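Local coordinates for protein-arginine-phosphatase (Geobacillus stearothermophilus, PDB 4PIC), which catalyses the specific removal of phosphate from phosphoarginine residues in proteins and probably counteracts the protein arginine kinase McsB, at residues Ile5-Thr10 / Pro17-Leu22; Leu22-Gln27 / Val31-Ala36; Ala76-Ala81 / Lys105-Gly110. All coordinates share one frame; numbering follows the deposited sequence.

Contact 1 (Ile5-Thr10 / Pro17-Leu22). With PO4 (phosphate ion), chain C.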
loop_
_atom_site.group_PDB
_atom_site.type_symbol
_atom_site.label_atom_id
_atom_site.label_comp_id
_atom_site.label_asym_id
_atom_site.label_seq_id
_atom_site.Cartn_x
_atom_site.Cartn_y
_atom_site.Cartn_z
ATOM N N ILE A 5 -7.667 19.432 3.618
ATOM C CA ILE A 5 -8.270 18.180 3.190
ATOM C C ILE A 5 -7.286 17.408 2.325
ATOM O O ILE A 5 -6.820 17.913 1.303
ATOM C CB ILE A 5 -9.528 18.444 2.351
ATOM C CG1 ILE A 5 -10.506 19.356 3.108
ATOM C CG2 ILE A 5 -10.188 17.133 1.948
ATOM C CD1 ILE A 5 -10.931 18.835 4.467
ATOM N N LEU A 6 -6.976 16.184 2.741
ATOM C CA LEU A 6 -6.058 15.306 2.029
ATOM C C LEU A 6 -6.815 14.093 1.500
ATOM O O LEU A 6 -7.330 13.287 2.273
ATOM C CB LEU A 6 -4.952 14.849 2.982
ATOM C CG LEU A 6 -3.926 13.906 2.360
ATOM C CD1 LEU A 6 -3.115 14.639 1.312
ATOM C CD2 LEU A 6 -3.020 13.310 3.430
ATOM N N PHE A 7 -6.908 13.976 0.179
ATOM C CA PHE A 7 -7.566 12.813 -0.420
ATOM C C PHE A 7 -6.530 11.749 -0.741
ATOM O O PHE A 7 -5.446 12.074 -1.214
ATOM C CB PHE A 7 -8.295 13.179 -1.711
ATOM C CG PHE A 7 -9.483 14.076 -1.515
ATOM C CD1 PHE A 7 -10.630 13.600 -0.894
ATOM C CD2 PHE A 7 -9.471 15.376 -1.987
ATOM C CE1 PHE A 7 -11.742 14.422 -0.732
ATOM C CE2 PHE A 7 -10.583 16.201 -1.832
ATOM C CZ PHE A 7 -11.714 15.718 -1.209
ATOM N N VAL A 8 -6.861 10.489 -0.484
ATOM C CA VAL A 8 -5.877 9.412 -0.616
ATOM C C VAL A 8 -6.405 8.184 -1.374
ATOM O O VAL A 8 -7.488 7.688 -1.072
ATOM C CB VAL A 8 -5.379 8.957 0.773
ATOM C CG1 VAL A 8 -4.347 7.831 0.618
ATOM C CG2 VAL A 8 -4.779 10.122 1.550
ATOM N N CYS A 9 -5.644 7.706 -2.364
ATOM C CA CYS A 9 -5.859 6.388 -2.966
ATOM C C CYS A 9 -4.512 5.684 -3.010
ATOM O O CYS A 9 -3.669 5.982 -2.184
ATOM C CB CYS A 9 -6.546 6.456 -4.337
ATOM S SG CYS A 9 -5.695 7.378 -5.634
ATOM N N THR A 10 -4.283 4.766 -3.945
ATOM C CA THR A 10 -3.000 4.059 -3.953
ATOM C C THR A 10 -1.973 4.760 -4.824
ATOM O O THR A 10 -0.899 5.147 -4.336
ATOM C CB THR A 10 -3.131 2.577 -4.352
ATOM O OG1 THR A 10 -3.985 1.923 -3.404
ATOM C CG2 THR A 10 -1.755 1.882 -4.367
ATOM N N PRO A 17 -6.805 12.226 -7.290
ATOM C CA PRO A 17 -6.656 13.495 -8.017
ATOM C C PRO A 17 -7.980 14.046 -8.527
ATOM O O PRO A 17 -8.158 15.271 -8.590
ATOM C CB PRO A 17 -5.746 13.129 -9.191
ATOM C CG PRO A 17 -4.972 11.947 -8.693
ATOM C CD PRO A 17 -5.951 11.171 -7.869
HETATM N N MSE A 18 -8.922 13.175 -8.867
HETATM C CA MSE A 18 -10.233 13.665 -9.267
HETATM C C MSE A 18 -10.942 14.337 -8.092
HETATM O O MSE A 18 -11.525 15.414 -8.237
HETATM C CB MSE A 18 -11.102 12.545 -9.841
HETATM C CG MSE A 18 -10.682 12.121 -11.248
HETATM SE SE MSE A 18 -11.970 10.984 -12.181
HETATM C CE MSE A 18 -11.839 9.404 -11.042
ATOM N N ALA A 19 -10.905 13.700 -6.931
ATOM C CA ALA A 19 -11.482 14.268 -5.728
ATOM C C ALA A 19 -10.877 15.626 -5.437
ATOM O O ALA A 19 -11.606 16.593 -5.181
ATOM C CB ALA A 19 -11.271 13.319 -4.551
ATOM N N ALA A 20 -9.552 15.710 -5.469
ATOM C CA ALA A 20 -8.864 16.959 -5.176
ATOM C C ALA A 20 -9.235 18.030 -6.189
ATOM O O ALA A 20 -9.490 19.172 -5.810
ATOM C CB ALA A 20 -7.346 16.747 -5.136
ATOM N N ALA A 21 -9.292 17.665 -7.462
ATOM C CA ALA A 21 -9.620 18.644 -8.491
ATOM C C ALA A 21 -11.037 19.176 -8.339
ATOM O O ALA A 21 -11.279 20.373 -8.516
ATOM C CB ALA A 21 -9.417 18.069 -9.880
ATOM N N LEU A 22 -11.979 18.286 -8.030
ATOM C CA LEU A 22 -13.370 18.701 -7.863
ATOM C C LEU A 22 -13.511 19.654 -6.691
ATOM O O LEU A 22 -14.239 20.640 -6.777
ATOM C CB LEU A 22 -14.276 17.481 -7.678
ATOM C CG LEU A 22 -14.489 16.673 -8.955
ATOM C CD1 LEU A 22 -15.035 15.308 -8.591
ATOM C CD2 LEU A 22 -15.459 17.419 -9.864
HETATM P P PO4 C . -5.808 2.982 -6.937
HETATM O O1 PO4 C . -4.609 3.866 -7.168
HETATM O O2 PO4 C . -5.397 1.534 -7.046
HETATM O O3 PO4 C . -6.397 3.256 -5.594
HETATM O O4 PO4 C . -6.805 3.268 -8.034
#
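With CG of F7 set beside the backbone N and anti to the carbonyl carbon (chi1 -67°), the phenyl ring stands off strand 5-9 and lies against helix 17-22, where CB of A19 meets it face on. A19 CB sits over the middle of the F7 ring, 3.6 Å from its centroid and 12° off the normal, a well-centred CH-pi contact. CG2 of I5 covers the opposite face, displaced toward the rim, so the phenyl is held between a methyl of the helix and one of its own strand. Along the helix backbone, F7 CE2 comes within 3.5 Å of A19 O, and F7 CD2 lies 4.0 Å from CB of A20. The small side chains of A19 and A20 are consistent with the close approach of the helix: the axes of the short strand and helix segments approach to 7.9 Å and run at 156°, nearly antiparallel, as expected when a chain leaves a parallel strand and returns along a crossover helix.

Toward the end of the strand the contact thins and becomes the active site. SG of C9, the nucleophile, is 4.4 Å from CD of P17. A phosphate ion occupies the adjoining pocket: the backbone N of T10 donates to its O3 at 3.1 Å, and G11 N and R15 NH2 also bind the ion. This is the phosphate-binding loop of the low molecular weight phosphatases, slung between strand 3-9 and helix 15-25. H86 takes part in a hydrogen bond with T10 OG1, at the loop's margin. Strands 31-37 and 78-81 flank strand 3-9 in the parallel sheet, while helix 48-56 packs against M18 and A21 of helix 15-25.

Contact 2 (Leu22-Gln27 / Val31-Ala36)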
loop_
_atom_site.group_PDB
_atom_site.type_symbol
_atom_site.label_atom_id
_atom_site.label_comp_id
_atom_site.label_asym_id
_atom_site.label_seq_id
_atom_site.Cartn_x
_atom_site.Cartn_y
_atom_site.Cartn_z
ATOM N N LEU A 22 -11.979 18.286 -8.030
ATOM C CA LEU A 22 -13.370 18.701 -7.863
ATOM C C LEU A 22 -13.511 19.654 -6.691
ATOM O O LEU A 22 -14.239 20.640 -6.777
ATOM C CB LEU A 22 -14.276 17.481 -7.678
ATOM C CG LEU A 22 -14.489 16.673 -8.955
ATOM C CD1 LEU A 22 -15.035 15.308 -8.591
ATOM C CD2 LEU A 22 -15.459 17.419 -9.864
ATOM N N LEU A 23 -12.817 19.381 -5.593
ATOM C CA LEU A 23 -12.960 20.247 -4.427
ATOM C C LEU A 23 -12.253 21.572 -4.670
ATOM O O LEU A 23 -12.804 22.639 -4.367
ATOM C CB LEU A 23 -12.432 19.564 -3.158
ATOM C CG LEU A 23 -12.496 20.384 -1.864
ATOM C CD1 LEU A 23 -13.924 20.860 -1.597
ATOM C CD2 LEU A 23 -11.944 19.574 -0.690
ATOM N N GLU A 24 -11.055 21.517 -5.244
ATOM C CA GLU A 24 -10.267 22.719 -5.484
ATOM C C GLU A 24 -10.988 23.650 -6.449
ATOM O O GLU A 24 -10.937 24.876 -6.296
ATOM C CB GLU A 24 -8.876 22.342 -6.017
ATOM C CG GLU A 24 -7.976 23.523 -6.375
ATOM C CD GLU A 24 -7.507 24.321 -5.167
ATOM O OE1 GLU A 24 -7.690 23.860 -4.018
ATOM O OE2 GLU A 24 -6.950 25.422 -5.372
ATOM N N ASN A 25 -11.697 23.073 -7.413
ATOM C CA ASN A 25 -12.440 23.881 -8.381
ATOM C C ASN A 25 -13.474 24.791 -7.728
ATOM O O ASN A 25 -13.821 25.834 -8.282
ATOM C CB ASN A 25 -13.133 23.001 -9.422
ATOM C CG ASN A 25 -13.473 23.761 -10.688
ATOM O OD1 ASN A 25 -12.640 24.491 -11.227
ATOM N ND2 ASN A 25 -14.692 23.592 -11.165
ATOM N N LYS A 26 -13.973 24.399 -6.562
ATOM C CA LYS A 26 -14.969 25.215 -5.862
ATOM C C LYS A 26 -14.377 26.466 -5.225
ATOM O O LYS A 26 -15.115 27.400 -4.896
ATOM C CB LYS A 26 -15.680 24.398 -4.789
ATOM C CG LYS A 26 -16.508 23.237 -5.321
ATOM C CD LYS A 26 -17.099 22.438 -4.169
ATOM C CE LYS A 26 -18.093 21.408 -4.670
ATOM N NZ LYS A 26 -19.306 22.069 -5.241
ATOM N N GLN A 27 -13.064 26.472 -5.010
ATOM C CA GLN A 27 -12.373 27.626 -4.426
ATOM C C GLN A 27 -13.038 28.080 -3.129
ATOM O O GLN A 27 -13.357 29.268 -2.940
ATOM C CB GLN A 27 -12.313 28.773 -5.438
ATOM C CG GLN A 27 -11.358 28.495 -6.589
ATOM C CD GLN A 27 -9.909 28.561 -6.157
ATOM O OE1 GLN A 27 -9.427 29.610 -5.725
ATOM N NE2 GLN A 27 -9.203 27.439 -6.266
ATOM N N VAL A 31 -10.355 26.645 2.839
ATOM C CA VAL A 31 -10.161 25.225 2.542
ATOM C C VAL A 31 -8.969 25.036 1.618
ATOM O O VAL A 31 -8.915 25.621 0.537
ATOM C CB VAL A 31 -11.431 24.610 1.891
ATOM C CG1 VAL A 31 -11.179 23.145 1.477
ATOM C CG2 VAL A 31 -12.634 24.720 2.826
ATOM N N GLU A 32 -8.007 24.227 2.062
ATOM C CA GLU A 32 -6.876 23.826 1.232
ATOM C C GLU A 32 -6.995 22.332 0.934
ATOM O O GLU A 32 -7.512 21.571 1.757
ATOM C CB GLU A 32 -5.547 24.129 1.930
ATOM C CG GLU A 32 -5.337 25.614 2.232
ATOM C CD GLU A 32 -4.105 25.865 3.081
ATOM O OE1 GLU A 32 -3.091 25.161 2.882
ATOM O OE2 GLU A 32 -4.151 26.760 3.954
ATOM N N VAL A 33 -6.529 21.936 -0.246
ATOM C CA VAL A 33 -6.716 20.580 -0.753
ATOM C C VAL A 33 -5.394 20.006 -1.254
ATOM O O VAL A 33 -4.654 20.689 -1.968
ATOM C CB VAL A 33 -7.707 20.579 -1.931
ATOM C CG1 VAL A 33 -8.080 19.144 -2.304
ATOM C CG2 VAL A 33 -8.945 21.405 -1.588
ATOM N N LYS A 34 -5.103 18.757 -0.885
ATOM C CA LYS A 34 -3.980 18.016 -1.440
ATOM C C LYS A 34 -4.437 16.594 -1.680
ATOM O O LYS A 34 -5.492 16.175 -1.200
ATOM C CB LYS A 34 -2.782 18.001 -0.479
ATOM C CG LYS A 34 -2.085 19.347 -0.264
ATOM C CD LYS A 34 -0.953 19.208 0.768
ATOM C CE LYS A 34 -0.237 20.533 1.034
ATOM N NZ LYS A 34 0.744 20.893 -0.029
ATOM N N SER A 35 -3.634 15.840 -2.417
ATOM C CA SER A 35 -3.854 14.408 -2.545
ATOM C C SER A 35 -2.523 13.681 -2.531
ATOM O O SER A 35 -1.466 14.260 -2.844
ATOM C CB SER A 35 -4.651 14.068 -3.805
ATOM O OG SER A 35 -3.893 14.325 -4.969
ATOM N N ALA A 36 -2.573 12.418 -2.135
ATOM C CA ALA A 36 -1.385 11.585 -2.133
ATOM C C ALA A 36 -1.810 10.138 -2.247
ATOM O O ALA A 36 -2.998 9.814 -2.126
ATOM C CB ALA A 36 -0.575 11.823 -0.880
HETATM O O HOH W 1 -9.247 25.090 -2.297
HETATM O O HOH W 2 -5.872 24.117 -2.053
#
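OE1 of E24 is gripped by two waters that link it to the backbone of V31 and V33. One water lies 2.6 Å from E24 OE1 and 2.9 Å from V31 O, both within hydrogen-bonding distance; the second donates to E24 OE1 and accepts from V33 N. The carboxylate thereby reaches V33 N, and probably V31 O, through water and without a direct hydrogen bond to either. These segments form the second half of a right-handed beta-alpha-beta crossover, in which helix 15-25 leads back to the sheet and strand 31-37 lies parallel to strand 3-9, at the sheet's outer border within this chain.

Away from the waters the contact is apolar. L23 has CG anti to its backbone N (chi1 179°), which places L23 CD2 3.6 Å from V33 CG2. The two side chains cross obliquely, and L23 CD2 also lies 4.2 Å from V31 CG1. V31 and V33, alternate residues on one side of the strand, thus share a single leucine branch. V33 CG2 also has E24 OE1 3.7 Å away, so this methyl marks the boundary between oily and hydrated parts. The bend of E24 at chi2 (69°) brings its carboxylate back over the valine.

L23 extends the apolar layer inward to I5 and F7 of the central strand and to I137 of helix 123-150; E24 stays exposed. Beyond the helix, Q27 turns to positive phi and folds its amide back on E24. E24 O accepts both Q27 N and Q27 NE2, which arrive from opposite faces of its plane, the side-chain bond being 3.1 Å long with an N-H...O angle of 149°.

Contact 3 (Ala76-Ala81 / Lys105-Gly110)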
loop_
_atom_site.group_PDB
_atom_site.type_symbol
_atom_site.label_atom_id
_atom_site.label_comp_id
_atom_site.label_asym_id
_atom_site.label_seq_id
_atom_site.Cartn_x
_atom_site.Cartn_y
_atom_site.Cartn_z
ATOM N N ALA A 76 -2.722 17.570 7.274
ATOM C CA ALA A 76 -4.167 17.418 7.121
ATOM C C ALA A 76 -4.954 17.647 8.405
ATOM O O ALA A 76 -4.539 17.223 9.485
ATOM C CB ALA A 76 -4.476 16.032 6.560
ATOM N N THR A 77 -6.091 18.333 8.283
ATOM C CA THR A 77 -7.089 18.314 9.338
ATOM C C THR A 77 -8.005 17.108 9.138
ATOM O O THR A 77 -8.555 16.564 10.094
ATOM C CB THR A 77 -7.928 19.605 9.363
ATOM O OG1 THR A 77 -8.607 19.767 8.109
ATOM C CG2 THR A 77 -7.032 20.818 9.605
ATOM N N HIS A 78 -8.171 16.699 7.881
ATOM C CA HIS A 78 -9.002 15.542 7.551
ATOM C C HIS A 78 -8.339 14.757 6.442
ATOM O O HIS A 78 -7.986 15.333 5.402
ATOM C CB HIS A 78 -10.389 15.972 7.057
ATOM C CG HIS A 78 -11.139 16.821 8.033
ATOM N ND1 HIS A 78 -10.768 18.113 8.332
ATOM C CD2 HIS A 78 -12.244 16.564 8.769
ATOM C CE1 HIS A 78 -11.607 18.613 9.222
ATOM N NE2 HIS A 78 -12.516 17.696 9.501
ATOM N N VAL A 79 -8.176 13.458 6.663
ATOM C CA VAL A 79 -7.648 12.565 5.647
ATOM C C VAL A 79 -8.822 11.760 5.144
ATOM O O VAL A 79 -9.435 11.000 5.893
ATOM C CB VAL A 79 -6.567 11.638 6.215
ATOM C CG1 VAL A 79 -6.012 10.740 5.107
ATOM C CG2 VAL A 79 -5.451 12.465 6.863
ATOM N N LEU A 80 -9.162 11.966 3.879
ATOM C CA LEU A 80 -10.362 11.384 3.305
ATOM C C LEU A 80 -9.970 10.350 2.264
ATOM O O LEU A 80 -9.531 10.676 1.151
ATOM C CB LEU A 80 -11.277 12.473 2.717
ATOM C CG LEU A 80 -11.742 13.513 3.741
ATOM C CD1 LEU A 80 -12.666 14.567 3.103
ATOM C CD2 LEU A 80 -12.448 12.826 4.900
ATOM N N ALA A 81 -10.117 9.093 2.654
ATOM C CA ALA A 81 -9.718 7.970 1.832
ATOM C C ALA A 81 -10.792 7.641 0.798
ATOM O O ALA A 81 -11.984 7.821 1.039
ATOM C CB ALA A 81 -9.444 6.744 2.715
ATOM N N LYS A 105 -16.970 8.913 1.865
ATOM C CA LYS A 105 -18.380 8.569 2.015
ATOM C C LYS A 105 -18.845 8.612 3.467
ATOM O O LYS A 105 -19.890 9.192 3.772
ATOM C CB LYS A 105 -18.648 7.189 1.413
ATOM C CG LYS A 105 -20.090 6.718 1.546
ATOM C CD LYS A 105 -21.017 7.568 0.689
ATOM C CE LYS A 105 -22.411 6.956 0.596
ATOM N NZ LYS A 105 -23.304 7.710 -0.340
ATOM N N GLN A 106 -18.074 8.003 4.364
ATOM C CA GLN A 106 -18.471 7.978 5.771
ATOM C C GLN A 106 -18.476 9.383 6.359
ATOM O O GLN A 106 -19.359 9.731 7.146
ATOM C CB GLN A 106 -17.587 7.023 6.592
ATOM C CG GLN A 106 -16.288 7.621 7.112
ATOM C CD GLN A 106 -15.543 6.689 8.064
ATOM O OE1 GLN A 106 -14.596 6.005 7.672
ATOM N NE2 GLN A 106 -15.972 6.668 9.326
ATOM N N PHE A 107 -17.522 10.213 5.944
ATOM C CA PHE A 107 -17.403 11.547 6.514
ATOM C C PHE A 107 -18.564 12.474 6.159
ATOM O O PHE A 107 -18.977 13.315 6.975
ATOM C CB PHE A 107 -16.085 12.196 6.100
ATOM C CG PHE A 107 -15.858 13.525 6.742
ATOM C CD1 PHE A 107 -15.593 13.612 8.099
ATOM C CD2 PHE A 107 -15.920 14.690 5.998
ATOM C CE1 PHE A 107 -15.388 14.835 8.701
ATOM C CE2 PHE A 107 -15.719 15.922 6.595
ATOM C CZ PHE A 107 -15.455 15.996 7.952
ATOM N N VAL A 108 -19.097 12.337 4.949
ATOM C CA VAL A 108 -20.178 13.226 4.540
ATOM C C VAL A 108 -21.573 12.599 4.635
ATOM O O VAL A 108 -22.565 13.316 4.578
ATOM C CB VAL A 108 -19.957 13.784 3.120
ATOM C CG1 VAL A 108 -18.663 14.585 3.050
ATOM C CG2 VAL A 108 -19.923 12.655 2.125
ATOM N N SER A 109 -21.661 11.280 4.785
ATOM C CA SER A 109 -22.967 10.610 4.717
ATOM C C SER A 109 -23.336 9.774 5.942
ATOM O O SER A 109 -24.506 9.440 6.133
ATOM C CB SER A 109 -23.050 9.716 3.475
ATOM O OG SER A 109 -22.399 8.469 3.699
ATOM N N GLY A 110 -22.351 9.397 6.748
ATOM C CA GLY A 110 -22.624 8.568 7.913
ATOM C C GLY A 110 -22.802 7.083 7.628
ATOM O O GLY A 110 -22.901 6.274 8.555
#
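F107 meets H78 and L80 with different parts of its side chain: the far end of the ring reaches the histidine, the root reaches the leucine. The contact joins strand 78-81, in the parallel sheet of the low molecular weight phosphatase fold, to the short helix 104-109, which follows outermost strand 101-103. Packing is tight at the phenyl end, F107 CZ being 3.4 Å from H78 CD2. The two side chains cross at about a right angle, but their rings are oblique, with centroids 5.1 Å apart and planes at 63°. CG of F107 is anti to the backbone N (chi1 -175°), which extends the ring to H78. Deeper in, L80 CD2 sits 3.9 Å from F107 CB, and L80 continues into the core against I5, F7 and F102.

The solvent side is looser: H78 and F107 are both partly exposed, and F107 also meets K143 of helix 123-150 in a cation-pi interaction. Beyond F107 the short helix turns to helix 123-150, where V108 rests on L136 and L140. Replacing F107 by an alanine removes the ring, and is likely to open a gap beside H78 and L80 and leave K143 without its aromatic partner.

H78 is steadied by its neighbour: T77 OG1 lies in the imidazole plane, 2.7 Å from H78 ND1, in a hydrogen bond that would restrain the rotation of the ring. On the helix, K105 O accepts S109 N and, from the opposite face of its plane, S109 OG at 2.6 Å.

Contacts 1 and 2 are successive halves of one beta-alpha-beta unit: they share L22 and helix 15-25, and their strands pair directly, I5 N with E32 O and I5 O with K34 N. Contact 3 joins the sheet from the other flank of strand 3-9, through backbone bonds between L6 and both H78 and L80. Contact 1, near the chain centre, is buried, apolar and runs into the phosphate site. Contacts 2 and 3 are only partly buried, do not touch each other, and mix apolar contacts with polar groups: bridging waters and a carboxylate in one, a histidine beside a phenyl ring in the other.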